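Local coordinates for fibrinogen binding protein (Staphylococcus aureus subsp. aureus Mu50, PDB 3DOA), which probably acts in ribosome-associated quality control, as related NFACT proteins do, although it carries the name of a fibrinogen binding protein, at residues A[202-207]-A[250-255]. Sequence-based numbering, arbitrary orientation.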
ATOM      1  N   SER A 202     -11.956   0.307  -0.001  1.00 57.12           N
ATOM      2  CA  SER A 202     -12.227   0.266   1.445  1.00 56.29           C
ATOM      3  C   SER A 202     -13.586   0.917   1.714  1.00 56.32           C
ATOM      4  O   SER A 202     -14.070   1.775   0.904  1.00 57.11           O
ATOM      5  CB  SER A 202     -11.218   1.105   2.210  1.00 55.27           C
ATOM      6  OG  SER A 202     -11.159   2.398   1.619  1.00 54.15           O
ATOM      7  N   PRO A 203     -14.167   0.582   2.876  1.00 55.17           N
ATOM      8  CA  PRO A 203     -15.276   1.256   3.466  1.00 54.93           C
ATOM      9  C   PRO A 203     -15.204   2.780   3.276  1.00 54.44           C
ATOM     10  O   PRO A 203     -16.129   3.385   2.715  1.00 54.15           O
ATOM     11  CB  PRO A 203     -15.109   0.872   4.913  1.00 54.79           C
ATOM     12  CG  PRO A 203     -14.690  -0.480   4.842  1.00 54.00           C
ATOM     13  CD  PRO A 203     -13.743  -0.522   3.739  1.00 55.35           C
ATOM     14  N   LEU A 204     -14.085   3.365   3.682  1.00 53.91           N
ATOM     15  CA  LEU A 204     -13.895   4.788   3.559  1.00 54.19           C
ATOM     16  C   LEU A 204     -14.252   5.270   2.192  1.00 54.22           C
ATOM     17  O   LEU A 204     -15.096   6.194   2.055  1.00 55.59           O
ATOM     18  CB  LEU A 204     -12.459   5.188   3.857  1.00 54.64           C
ATOM     19  CG  LEU A 204     -12.105   5.305   5.339  1.00 55.67           C
ATOM     20  CD1 LEU A 204     -10.571   5.166   5.687  1.00 56.69           C
ATOM     21  CD2 LEU A 204     -12.668   6.641   5.776  1.00 56.96           C
ATOM     22  N   ILE A 205     -13.653   4.669   1.170  1.00 53.53           N
ATOM     23  CA  ILE A 205     -13.859   5.210  -0.166  1.00 53.25           C
ATOM     24  C   ILE A 205     -15.241   4.816  -0.732  1.00 53.04           C
ATOM     25  O   ILE A 205     -15.898   5.645  -1.393  1.00 51.64           O
ATOM     26  CB  ILE A 205     -12.700   4.837  -1.126  1.00 54.03           C
ATOM     27  CG1 ILE A 205     -12.688   5.801  -2.338  1.00 54.55           C
ATOM     28  CG2 ILE A 205     -12.709   3.327  -1.460  1.00 51.62           C
ATOM     29  CD1 ILE A 205     -12.235   7.232  -1.988  1.00 53.78           C
ATOM     30  N   THR A 206     -15.693   3.585  -0.439  1.00 52.57           N
ATOM     31  CA  THR A 206     -17.025   3.173  -0.881  1.00 52.67           C
ATOM     32  C   THR A 206     -18.084   4.095  -0.273  1.00 52.92           C
ATOM     33  O   THR A 206     -18.966   4.605  -0.995  1.00 52.13           O
ATOM     34  CB  THR A 206     -17.349   1.685  -0.592  1.00 51.95           C
ATOM     35  OG1 THR A 206     -16.964   1.340   0.726  1.00 49.67           O
ATOM     36  CG2 THR A 206     -16.614   0.793  -1.537  1.00 52.05           C
ATOM     37  N   ASN A 207     -17.969   4.355   1.030  1.00 53.15           N
ATOM     38  CA  ASN A 207     -18.929   5.260   1.667  1.00 54.24           C
ATOM     39  C   ASN A 207     -18.830   6.658   1.093  1.00 54.17           C
ATOM     40  O   ASN A 207     -19.817   7.273   0.729  1.00 53.25           O
ATOM     41  CB  ASN A 207     -18.868   5.208   3.200  1.00 54.50           C
ATOM     42  CG  ASN A 207     -19.398   3.829   3.773  1.00 56.95           C
ATOM     43  OD1 ASN A 207     -19.079   3.439   4.881  1.00 59.50           O
ATOM     44  ND2 ASN A 207     -20.179   3.109   2.985  1.00 60.44           N
ATOM     45  N   ASP A 250      -8.801   8.523  12.284  1.00 60.84           N
ATOM     46  CA  ASP A 250      -8.713   7.990  10.952  1.00 60.75           C
ATOM     47  C   ASP A 250      -7.749   8.887  10.247  1.00 60.32           C
ATOM     48  O   ASP A 250      -7.421   9.959  10.770  1.00 61.17           O
ATOM     49  CB  ASP A 250     -10.062   8.064  10.235  1.00 61.33           C
ATOM     50  CG  ASP A 250     -11.002   6.937  10.627  1.00 62.98           C
ATOM     51  OD1 ASP A 250     -10.861   5.817  10.092  1.00 66.92           O
ATOM     52  OD2 ASP A 250     -11.904   7.178  11.444  1.00 62.18           O
ATOM     53  N   PHE A 251      -7.303   8.447   9.073  1.00 59.37           N
ATOM     54  CA  PHE A 251      -6.477   9.243   8.172  1.00 58.83           C
ATOM     55  C   PHE A 251      -6.840   8.867   6.758  1.00 57.73           C
ATOM     56  O   PHE A 251      -7.367   7.756   6.482  1.00 57.53           O
ATOM     57  CB  PHE A 251      -4.981   8.947   8.395  1.00 59.11           C
ATOM     58  CG  PHE A 251      -4.587   7.451   8.160  1.00 59.95           C
ATOM     59  CD1 PHE A 251      -4.252   6.980   6.887  1.00 58.79           C
ATOM     60  CD2 PHE A 251      -4.546   6.538   9.217  1.00 60.37           C
ATOM     61  CE1 PHE A 251      -3.926   5.660   6.668  1.00 57.67           C
ATOM     62  CE2 PHE A 251      -4.218   5.215   8.987  1.00 59.69           C
ATOM     63  CZ  PHE A 251      -3.926   4.783   7.698  1.00 58.19           C
ATOM     64  N   TYR A 252      -6.533   9.756   5.838  1.00 56.75           N
ATOM     65  CA  TYR A 252      -6.701   9.394   4.454  1.00 56.78           C
ATOM     66  C   TYR A 252      -5.961  10.393   3.585  1.00 57.82           C
ATOM     67  O   TYR A 252      -5.150  11.173   4.078  1.00 57.92           O
ATOM     68  CB  TYR A 252      -8.196   9.279   4.124  1.00 55.88           C
ATOM     69  CG  TYR A 252      -8.543   8.249   3.072  1.00 56.06           C
ATOM     70  CD1 TYR A 252      -8.282   6.871   3.252  1.00 55.18           C
ATOM     71  CD2 TYR A 252      -9.119   8.643   1.883  1.00 55.08           C
ATOM     72  CE1 TYR A 252      -8.617   5.927   2.259  1.00 52.73           C
ATOM     73  CE2 TYR A 252      -9.410   7.717   0.893  1.00 55.93           C
ATOM     74  CZ  TYR A 252      -9.173   6.371   1.087  1.00 53.97           C
ATOM     75  OH  TYR A 252      -9.544   5.553   0.052  1.00 53.82           O
ATOM     76  N   PHE A 253      -6.200  10.357   2.289  1.00 59.19           N
ATOM     77  CA  PHE A 253      -5.471  11.221   1.412  1.00 61.04           C
ATOM     78  C   PHE A 253      -6.298  12.258   0.698  1.00 63.18           C
ATOM     79  O   PHE A 253      -5.723  13.076  -0.056  1.00 64.05           O
ATOM     80  CB  PHE A 253      -4.733  10.392   0.406  1.00 60.09           C
ATOM     81  CG  PHE A 253      -5.585   9.733  -0.574  1.00 58.42           C
ATOM     82  CD1 PHE A 253      -5.781  10.294  -1.804  1.00 57.78           C
ATOM     83  CD2 PHE A 253      -6.145   8.512  -0.298  1.00 58.84           C
ATOM     84  CE1 PHE A 253      -6.559   9.668  -2.736  1.00 57.95           C
ATOM     85  CE2 PHE A 253      -6.925   7.887  -1.218  1.00 58.52           C
ATOM     86  CZ  PHE A 253      -7.130   8.471  -2.445  1.00 58.46           C
ATOM     87  N   ILE A 254      -7.594  12.275   0.971  1.00 64.65           N
ATOM     88  CA  ILE A 254      -8.462  13.362   0.592  1.00 65.00           C
ATOM     89  C   ILE A 254      -9.435  13.632   1.722  1.00 66.83           C
ATOM     90  O   ILE A 254      -9.491  12.865   2.657  1.00 66.77           O
ATOM     91  CB  ILE A 254      -9.214  13.060  -0.664  1.00 64.83           C
ATOM     92  CG1 ILE A 254     -10.066  11.833  -0.478  1.00 65.22           C
ATOM     93  CG2 ILE A 254      -8.272  12.832  -1.778  1.00 61.98           C
ATOM     94  CD1 ILE A 254     -10.540  11.309  -1.753  1.00 64.94           C
ATOM     95  N   LYS A 255     -10.179  14.734   1.649  1.00 68.08           N
ATOM     96  CA  LYS A 255     -11.153  15.082   2.683  1.00 68.59           C
ATOM     97  C   LYS A 255     -12.518  14.505   2.401  1.00 68.61           C
ATOM     98  O   LYS A 255     -13.047  14.676   1.330  1.00 68.72           O
ATOM     99  CB  LYS A 255     -11.279  16.589   2.816  1.00 69.48           C
ATOM    100  CG  LYS A 255     -10.944  17.361   1.561  1.00 71.38           C
ATOM    101  CD  LYS A 255     -10.350  18.735   1.886  1.00 70.14           C
ATOM    102  CE  LYS A 255     -11.404  19.840   1.969  1.00 71.36           C
ATOM    103  NZ  LYS A 255     -11.070  20.995   1.091  1.00 71.32           N
TER
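L204 sets its CG anti to its own carbonyl carbon (chi1 -81°), while I205 holds CG1 anti to the backbone N (chi1 -160°), and both side chains meet Y252. Here the capped N-terminal turn of helix 203-210 packs against strand 251-252, an edge strand of a small three-stranded antiparallel sheet in this NFACT-family protein. Y252 pairs through its backbone with I239 on the neighbouring strand and directs its CB toward the helix; its ring reaches L204, with CD1 3.8 Å from CD1 of L204. The two side chains lie alongside one another but run opposite ways, L204 out from the helix and Y252 out from the strand. L204 CB lies over one ring face, offset toward the rim; CD2 of F253 sits above the opposite face, also near the rim. Leucine suits this place because one methyl of its fork, CD1, can lie against the CD1-CE1 side of the ring and also approach the strand backbone, 4.2 Å from the carbonyl O of F251. The I205 side chain crosses that of Y252 at about a right angle, its CD1 standing 4.1 Å from CE2 of Y252 and 4.4 Å from CD1 of I254. This beta-branched residue thus packs its longer arm against both an aromatic and an aliphatic partner, while L6 and V228 from two other helices also touch it. Between the two segments, the contact rests on van der Waals packing. S202 is the N-cap: a short hydroxyl side chain can fold back onto the first turn, and OG weakly accepts from I205 N at 3.4 Å, in a nearly straight bond (163°). The same OG is hydrogen-bonded to OD1 of D4, which ties the buried S202 to the N-terminal part of the chain. At the tip of the tyrosine, Y252 OH lies 3.4 Å from I205 CB.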